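Local coordinates for protein condensin complex subunit 3 (Schizosaccharomyces pombe, PDB 5OQR) that serves as a regulatory HEAT-repeat subunit of the condensin complex, which is required to convert interphase chromatin into mitotic-like condensed chromosomes, at residues I77-L89 / I104-L118. Sequence-based numbering, arbitrary orientation.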
ATOM      1  N   ILE A  77       8.633 -43.356  25.335  1.00114.30           N
ATOM      2  CA  ILE A  77       9.457 -42.334  25.974  1.00112.20           C
ATOM      3  C   ILE A  77       8.932 -40.928  25.729  1.00108.66           C
ATOM      4  O   ILE A  77       9.365 -39.995  26.425  1.00102.59           O
ATOM      5  CB  ILE A  77      10.931 -42.441  25.524  1.00106.22           C
ATOM      6  CG1 ILE A  77      11.797 -41.401  26.242  1.00101.52           C
ATOM      7  CG2 ILE A  77      11.043 -42.298  24.009  1.00108.35           C
ATOM      8  CD1 ILE A  77      13.278 -41.569  26.020  1.00106.56           C
ATOM      9  N   VAL A  78       7.994 -40.745  24.799  1.00111.29           N
ATOM     10  CA  VAL A  78       7.441 -39.417  24.559  1.00109.29           C
ATOM     11  C   VAL A  78       6.570 -38.980  25.731  1.00105.20           C
ATOM     12  O   VAL A  78       6.533 -37.795  26.083  1.00105.49           O
ATOM     13  CB  VAL A  78       6.655 -39.396  23.235  1.00116.14           C
ATOM     14  CG1 VAL A  78       6.003 -38.029  23.020  1.00112.31           C
ATOM     15  CG2 VAL A  78       7.578 -39.727  22.075  1.00113.07           C
ATOM     16  N   GLN A  79       5.852 -39.922  26.352  1.00102.62           N
ATOM     17  CA  GLN A  79       4.980 -39.546  27.464  1.00104.26           C
ATOM     18  C   GLN A  79       5.789 -39.148  28.689  1.00105.83           C
ATOM     19  O   GLN A  79       5.525 -38.073  29.256  1.00100.08           O
ATOM     20  CB  GLN A  79       3.997 -40.680  27.776  1.00112.64           C
ATOM     21  CG  GLN A  79       3.336 -41.313  26.549  1.00109.32           C
ATOM     22  CD  GLN A  79       1.884 -40.912  26.376  1.00115.78           C
ATOM     23  OE1 GLN A  79       1.333 -40.147  27.164  1.00117.30           O
ATOM     24  NE2 GLN A  79       1.254 -41.433  25.331  1.00119.09           N
ATOM     25  N   PRO A  80       6.779 -39.923  29.140  1.00107.38           N
ATOM     26  CA  PRO A  80       7.589 -39.453  30.279  1.00103.47           C
ATOM     27  C   PRO A  80       8.296 -38.134  30.012  1.00104.24           C
ATOM     28  O   PRO A  80       8.283 -37.240  30.868  1.00108.07           O
ATOM     29  CB  PRO A  80       8.583 -40.606  30.492  1.00105.58           C
ATOM     30  CG  PRO A  80       7.950 -41.789  29.854  1.00108.49           C
ATOM     31  CD  PRO A  80       7.184 -41.268  28.695  1.00105.01           C
ATOM     32  N   ILE A  81       8.924 -37.987  28.843  1.00100.22           N
ATOM     33  CA  ILE A  81       9.674 -36.768  28.550  1.00 98.75           C
ATOM     34  C   ILE A  81       8.753 -35.555  28.596  1.00 97.11           C
ATOM     35  O   ILE A  81       9.128 -34.492  29.104  1.00 93.54           O
ATOM     36  CB  ILE A  81      10.386 -36.893  27.188  1.00 91.00           C
ATOM     37  CG1 ILE A  81      11.309 -35.697  26.953  1.00 90.33           C
ATOM     38  CG2 ILE A  81       9.376 -36.997  26.066  1.00 98.31           C
ATOM     39  CD1 ILE A  81      12.127 -35.790  25.678  1.00 89.71           C
ATOM     40  N   LEU A  82       7.533 -35.691  28.072  1.00102.27           N
ATOM     41  CA  LEU A  82       6.595 -34.575  28.107  1.00105.32           C
ATOM     42  C   LEU A  82       6.121 -34.301  29.527  1.00106.27           C
ATOM     43  O   LEU A  82       5.971 -33.140  29.926  1.00103.48           O
ATOM     44  CB  LEU A  82       5.404 -34.856  27.189  1.00101.46           C
ATOM     45  CG  LEU A  82       5.661 -34.828  25.679  1.00 92.99           C
ATOM     46  CD1 LEU A  82       4.379 -35.151  24.928  1.00 91.79           C
ATOM     47  CD2 LEU A  82       6.213 -33.484  25.225  1.00 90.38           C
ATOM     48  N   LYS A  83       5.881 -35.354  30.309  1.00109.04           N
ATOM     49  CA  LYS A  83       5.471 -35.161  31.694  1.00105.44           C
ATOM     50  C   LYS A  83       6.559 -34.458  32.496  1.00107.81           C
ATOM     51  O   LYS A  83       6.263 -33.631  33.368  1.00103.94           O
ATOM     52  CB  LYS A  83       5.126 -36.505  32.331  1.00110.99           C
ATOM     53  CG  LYS A  83       3.820 -37.110  31.838  1.00111.41           C
ATOM     54  CD  LYS A  83       3.308 -38.169  32.797  1.00110.41           C
ATOM     55  CE  LYS A  83       2.721 -37.544  34.056  1.00113.00           C
ATOM     56  NZ  LYS A  83       2.978 -38.372  35.264  1.00112.86           N
ATOM     57  N   HIS A  84       7.824 -34.776  32.221  1.00111.48           N
ATOM     58  CA  HIS A  84       8.917 -34.158  32.964  1.00114.57           C
ATOM     59  C   HIS A  84       9.078 -32.690  32.596  1.00109.31           C
ATOM     60  O   HIS A  84       9.327 -31.849  33.468  1.00110.35           O
ATOM     61  CB  HIS A  84      10.222 -34.911  32.705  1.00114.82           C
ATOM     62  CG  HIS A  84      11.438 -34.194  33.205  1.00110.02           C
ATOM     63  ND1 HIS A  84      11.950 -34.387  34.471  1.00108.16           N
ATOM     64  CD2 HIS A  84      12.238 -33.276  32.613  1.00107.12           C
ATOM     65  CE1 HIS A  84      13.016 -33.623  34.634  1.00101.95           C
ATOM     66  NE2 HIS A  84      13.211 -32.939  33.521  1.00 90.41           N
ATOM     67  N   ILE A  85       8.941 -32.361  31.312  1.00109.95           N
ATOM     68  CA  ILE A  85       9.262 -31.019  30.843  1.00108.77           C
ATOM     69  C   ILE A  85       8.093 -30.049  30.966  1.00106.11           C
ATOM     70  O   ILE A  85       8.320 -28.834  31.053  1.00 97.93           O
ATOM     71  CB  ILE A  85       9.749 -31.073  29.385  1.00101.02           C
ATOM     72  CG1 ILE A  85      10.907 -32.063  29.251  1.00 99.11           C
ATOM     73  CG2 ILE A  85      10.210 -29.695  28.917  1.00106.87           C
ATOM     74  CD1 ILE A  85      11.205 -32.436  27.838  1.00101.65           C
ATOM     75  N   LEU A  86       6.852 -30.542  30.978  1.00104.95           N
ATOM     76  CA  LEU A  86       5.715 -29.644  31.131  1.00103.45           C
ATOM     77  C   LEU A  86       5.742 -28.920  32.468  1.00105.55           C
ATOM     78  O   LEU A  86       5.150 -27.842  32.590  1.00107.52           O
ATOM     79  CB  LEU A  86       4.400 -30.416  30.974  1.00107.93           C
ATOM     80  CG  LEU A  86       4.070 -31.549  31.952  1.00107.61           C
ATOM     81  CD1 LEU A  86       3.501 -31.039  33.276  1.00109.87           C
ATOM     82  CD2 LEU A  86       3.084 -32.505  31.300  1.00104.50           C
ATOM     83  N   ARG A  87       6.416 -29.484  33.473  1.00114.85           N
ATOM     84  CA  ARG A  87       6.499 -28.824  34.770  1.00117.91           C
ATOM     85  C   ARG A  87       7.148 -27.452  34.649  1.00113.59           C
ATOM     86  O   ARG A  87       6.853 -26.553  35.443  1.00119.53           O
ATOM     87  CB  ARG A  87       7.293 -29.690  35.750  1.00124.16           C
ATOM     88  CG  ARG A  87       6.832 -31.133  35.900  1.00127.22           C
ATOM     89  CD  ARG A  87       7.990 -31.999  36.389  1.00134.43           C
ATOM     90  NE  ARG A  87       7.661 -33.422  36.434  1.00138.51           N
ATOM     91  CZ  ARG A  87       8.562 -34.397  36.517  1.00133.43           C
ATOM     92  NH1 ARG A  87       9.858 -34.114  36.549  1.00131.58           N
ATOM     93  NH2 ARG A  87       8.168 -35.663  36.554  1.00133.16           N
ATOM     94  N   GLY A  88       8.032 -27.274  33.668  1.00105.95           N
ATOM     95  CA  GLY A  88       8.774 -26.045  33.499  1.00113.47           C
ATOM     96  C   GLY A  88       8.089 -24.970  32.690  1.00114.89           C
ATOM     97  O   GLY A  88       8.666 -23.897  32.495  1.00115.89           O
ATOM     98  N   LEU A  89       6.870 -25.218  32.202  1.00110.89           N
ATOM     99  CA  LEU A  89       6.143 -24.182  31.477  1.00112.95           C
ATOM    100  C   LEU A  89       5.940 -22.943  32.336  1.00120.11           C
ATOM    101  O   LEU A  89       5.884 -21.825  31.812  1.00120.47           O
ATOM    102  CB  LEU A  89       4.799 -24.729  30.994  1.00111.32           C
ATOM    103  CG  LEU A  89       4.790 -25.368  29.599  1.00100.57           C
ATOM    104  CD1 LEU A  89       6.087 -26.098  29.284  1.00105.08           C
ATOM    105  CD2 LEU A  89       3.603 -26.312  29.456  1.00100.33           C
ATOM    106  N   ILE A 104       8.943 -29.376  23.756  1.00 81.72           N
ATOM    107  CA  ILE A 104       7.608 -29.957  23.644  1.00 88.48           C
ATOM    108  C   ILE A 104       7.105 -29.865  22.211  1.00 86.98           C
ATOM    109  O   ILE A 104       6.514 -30.815  21.685  1.00 82.65           O
ATOM    110  CB  ILE A 104       6.643 -29.273  24.629  1.00 90.25           C
ATOM    111  CG1 ILE A 104       7.032 -29.630  26.066  1.00 94.71           C
ATOM    112  CG2 ILE A 104       5.194 -29.687  24.353  1.00 87.96           C
ATOM    113  CD1 ILE A 104       6.278 -28.859  27.111  1.00 97.96           C
ATOM    114  N   ALA A 105       7.330 -28.724  21.556  1.00 83.31           N
ATOM    115  CA  ALA A 105       6.855 -28.550  20.188  1.00 84.78           C
ATOM    116  C   ALA A 105       7.410 -29.630  19.271  1.00 84.92           C
ATOM    117  O   ALA A 105       6.678 -30.218  18.467  1.00 88.65           O
ATOM    118  CB  ALA A 105       7.240 -27.163  19.671  1.00 84.60           C
ATOM    119  N   ARG A 106       8.708 -29.910  19.380  1.00 86.43           N
ATOM    120  CA  ARG A 106       9.340 -30.853  18.467  1.00 82.66           C
ATOM    121  C   ARG A 106       9.038 -32.298  18.845  1.00 87.14           C
ATOM    122  O   ARG A 106       8.828 -33.139  17.965  1.00 96.04           O
ATOM    123  CB  ARG A 106      10.851 -30.625  18.442  1.00 83.14           C
ATOM    124  CG  ARG A 106      11.267 -29.224  18.031  1.00 86.97           C
ATOM    125  CD  ARG A 106      12.736 -29.191  17.646  1.00 92.13           C
ATOM    126  NE  ARG A 106      13.223 -27.836  17.401  1.00 93.57           N
ATOM    127  CZ  ARG A 106      14.469 -27.542  17.044  1.00 98.10           C
ATOM    128  NH1 ARG A 106      14.824 -26.281  16.843  1.00 97.32           N
ATOM    129  NH2 ARG A 106      15.364 -28.508  16.885  1.00105.20           N
ATOM    130  N   VAL A 107       9.007 -32.606  20.143  1.00 91.52           N
ATOM    131  CA  VAL A 107       8.884 -33.997  20.565  1.00102.06           C
ATOM    132  C   VAL A 107       7.470 -34.512  20.319  1.00 97.38           C
ATOM    133  O   VAL A 107       7.284 -35.622  19.808  1.00 94.07           O
ATOM    134  CB  VAL A 107       9.298 -34.147  22.040  1.00 94.98           C
ATOM    135  CG1 VAL A 107       9.161 -35.595  22.489  1.00101.84           C
ATOM    136  CG2 VAL A 107      10.732 -33.677  22.235  1.00 92.10           C
ATOM    137  N   VAL A 108       6.452 -33.726  20.681  1.00 96.18           N
ATOM    138  CA  VAL A 108       5.078 -34.167  20.457  1.00101.72           C
ATOM    139  C   VAL A 108       4.847 -34.444  18.980  1.00113.02           C
ATOM    140  O   VAL A 108       4.079 -35.344  18.621  1.00116.03           O
ATOM    141  CB  VAL A 108       4.073 -33.129  20.994  1.00 83.01           C
ATOM    142  CG1 VAL A 108       4.087 -31.857  20.146  1.00 86.98           C
ATOM    143  CG2 VAL A 108       2.675 -33.725  21.040  1.00 85.21           C
ATOM    144  N   ASN A 109       5.504 -33.683  18.103  1.00109.28           N
ATOM    145  CA  ASN A 109       5.363 -33.888  16.668  1.00112.96           C
ATOM    146  C   ASN A 109       5.853 -35.259  16.222  1.00117.34           C
ATOM    147  O   ASN A 109       5.553 -35.667  15.094  1.00120.38           O
ATOM    148  CB  ASN A 109       6.126 -32.797  15.915  1.00109.87           C
ATOM    149  CG  ASN A 109       5.898 -32.854  14.418  1.00104.72           C
ATOM    150  OD1 ASN A 109       4.772 -33.042  13.957  1.00101.70           O
ATOM    151  ND2 ASN A 109       6.971 -32.700  13.651  1.00 94.90           N
ATOM    152  N   CYS A 110       6.594 -35.977  17.069  1.00115.47           N
ATOM    153  CA  CYS A 110       7.123 -37.283  16.695  1.00115.76           C
ATOM    154  C   CYS A 110       6.058 -38.369  16.651  1.00118.70           C
ATOM    155  O   CYS A 110       6.329 -39.454  16.127  1.00120.50           O
ATOM    156  CB  CYS A 110       8.233 -37.689  17.665  1.00111.58           C
ATOM    157  SG  CYS A 110       9.713 -36.663  17.548  1.00 89.90           S
ATOM    158  N   VAL A 111       4.862 -38.114  17.185  1.00121.47           N
ATOM    159  CA  VAL A 111       3.773 -39.082  17.130  1.00127.30           C
ATOM    160  C   VAL A 111       2.494 -38.372  17.539  1.00131.73           C
ATOM    161  O   VAL A 111       2.536 -37.313  18.172  1.00136.48           O
ATOM    162  CB  VAL A 111       4.080 -40.299  18.046  1.00131.35           C
ATOM    163  CG1 VAL A 111       3.970 -39.918  19.521  1.00123.05           C
ATOM    164  CG2 VAL A 111       3.168 -41.471  17.709  1.00126.74           C
ATOM    165  N   LYS A 112       1.352 -38.959  17.186  1.00133.06           N
ATOM    166  CA  LYS A 112       0.049 -38.377  17.489  1.00145.06           C
ATOM    167  C   LYS A 112      -0.626 -39.004  18.700  1.00148.72           C
ATOM    168  O   LYS A 112      -1.296 -38.298  19.459  1.00159.47           O
ATOM    169  CB  LYS A 112      -0.879 -38.508  16.278  1.00153.49           C
ATOM    170  CG  LYS A 112      -0.557 -37.557  15.135  1.00173.72           C
ATOM    171  CD  LYS A 112      -1.609 -37.644  14.041  1.00183.29           C
ATOM    172  CE  LYS A 112      -1.351 -36.642  12.928  1.00167.19           C
ATOM    173  NZ  LYS A 112      -2.391 -36.722  11.864  1.00179.91           N
ATOM    174  N   GLU A 113      -0.475 -40.310  18.905  1.00145.29           N
ATOM    175  CA  GLU A 113      -1.201 -40.997  19.970  1.00146.61           C
ATOM    176  C   GLU A 113      -0.663 -40.574  21.330  1.00140.50           C
ATOM    177  O   GLU A 113       0.445 -40.959  21.719  1.00142.31           O
ATOM    178  CB  GLU A 113      -1.100 -42.508  19.790  1.00144.22           C
ATOM    179  CG  GLU A 113      -2.094 -43.086  18.797  1.00144.02           C
ATOM    180  CD  GLU A 113      -3.528 -42.729  19.135  1.00148.56           C
ATOM    181  OE1 GLU A 113      -3.840 -42.597  20.337  1.00149.38           O
ATOM    182  OE2 GLU A 113      -4.339 -42.566  18.199  1.00153.67           O
ATOM    183  N   ILE A 114      -1.458 -39.793  22.058  1.00133.79           N
ATOM    184  CA  ILE A 114      -1.112 -39.305  23.385  1.00127.79           C
ATOM    185  C   ILE A 114      -2.245 -39.663  24.337  1.00128.42           C
ATOM    186  O   ILE A 114      -3.406 -39.785  23.932  1.00138.63           O
ATOM    187  CB  ILE A 114      -0.850 -37.776  23.371  1.00118.44           C
ATOM    188  CG1 ILE A 114       0.649 -37.486  23.259  1.00120.33           C
ATOM    189  CG2 ILE A 114      -1.417 -37.082  24.610  1.00121.36           C
ATOM    190  CD1 ILE A 114       1.244 -37.780  21.898  1.00128.21           C
ATOM    191  N   ASP A 115      -1.904 -39.833  25.611  1.00123.99           N
ATOM    192  CA  ASP A 115      -2.923 -40.050  26.627  1.00127.70           C
ATOM    193  C   ASP A 115      -3.720 -38.771  26.850  1.00134.59           C
ATOM    194  O   ASP A 115      -3.169 -37.668  26.856  1.00134.55           O
ATOM    195  CB  ASP A 115      -2.286 -40.507  27.937  1.00132.33           C
ATOM    196  CG  ASP A 115      -1.538 -41.813  27.793  1.00131.46           C
ATOM    197  OD1 ASP A 115      -0.696 -42.118  28.663  1.00130.97           O
ATOM    198  OD2 ASP A 115      -1.788 -42.529  26.801  1.00125.57           O
ATOM    199  N   ASP A 116      -5.031 -38.929  27.045  1.00139.22           N
ATOM    200  CA  ASP A 116      -5.918 -37.771  27.121  1.00143.03           C
ATOM    201  C   ASP A 116      -5.502 -36.824  28.241  1.00140.35           C
ATOM    202  O   ASP A 116      -5.435 -35.606  28.044  1.00142.18           O
ATOM    203  CB  ASP A 116      -7.361 -38.238  27.311  1.00140.75           C
ATOM    204  CG  ASP A 116      -8.362 -37.101  27.222  1.00140.45           C
ATOM    205  OD1 ASP A 116      -9.205 -37.121  26.300  1.00144.52           O
ATOM    206  OD2 ASP A 116      -8.314 -36.193  28.075  1.00141.56           O
ATOM    207  N   ASP A 117      -5.221 -37.362  29.429  1.00137.03           N
ATOM    208  CA  ASP A 117      -4.796 -36.505  30.532  1.00137.89           C
ATOM    209  C   ASP A 117      -3.519 -35.755  30.182  1.00133.80           C
ATOM    210  O   ASP A 117      -3.344 -34.595  30.572  1.00130.51           O
ATOM    211  CB  ASP A 117      -4.610 -37.335  31.799  1.00139.22           C
ATOM    212  CG  ASP A 117      -5.920 -37.605  32.512  1.00151.54           C
ATOM    213  OD1 ASP A 117      -5.895 -37.832  33.740  1.00154.99           O
ATOM    214  OD2 ASP A 117      -6.976 -37.581  31.844  1.00149.75           O
ATOM    215  N   LEU A 118      -2.611 -36.399  29.445  1.00128.71           N
ATOM    216  CA  LEU A 118      -1.464 -35.678  28.907  1.00127.76           C
ATOM    217  C   LEU A 118      -1.905 -34.641  27.881  1.00130.99           C
ATOM    218  O   LEU A 118      -1.271 -33.589  27.750  1.00127.28           O
ATOM    219  CB  LEU A 118      -0.473 -36.664  28.283  1.00124.19           C
ATOM    220  CG  LEU A 118       0.822 -36.082  27.710  1.00119.07           C
ATOM    221  CD1 LEU A 118       1.653 -35.428  28.800  1.00113.40           C
ATOM    222  CD2 LEU A 118       1.625 -37.164  27.006  1.00108.39           C
TER
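A chi1 of -178° carries CG of L118 to the far side of CB from its own backbone N and swings the isobutyl group onto helix 78-86, while L82, whose chi1 of -71° sets CG opposite its carbonyl carbon, extends between L118 on one flank and I104 on the other. L118 is a knob in a hole formed by Q79, L82, K83 and L86, a place suited to a branched, compact apolar end. Its two methyls divide the work: CD2 lies 4.0 Å from L82 CD1, the two side chains crossing at about a right angle, whereas CD1 lies 4.1 Å from L86 CD2 and also meets the aliphatic CG of K83, whose flexible chain then carries the ammonium group away from the apolar patch. L82 CD2 turns instead to I104, 4.0 Å from I104 CG2. Farther along, the CG1-CD1 arm of I104 is long enough to bring its CD1 to 3.5 Å from L89 CD1.

Beta-branched residues fill the other end. V107 CG1 meets I81 CG2 tip to tip at 3.8 Å and stands 4.0 Å from V78 CG1, the two valine side chains passing alongside one another, pointing opposite ways. V111 closes the edge more loosely beside V78. At the more polar rim, the side chains of Q79 and D115 cross at about a right angle.

No clear hydrogen bond joins the segments; apolar packing dominates. Helix 78-86 and the 104-108 part of helix 94-108 run nearly antiparallel (166°), as in the helical hairpin of a HEAT repeat, here the second, and L118 lies at the start of the third. L122 of helix 116-129 touches both L82 and I104, while helix 33-42 packs against I81 and I85, and helix 52-69 against V78 and V111, continuing the solenoid.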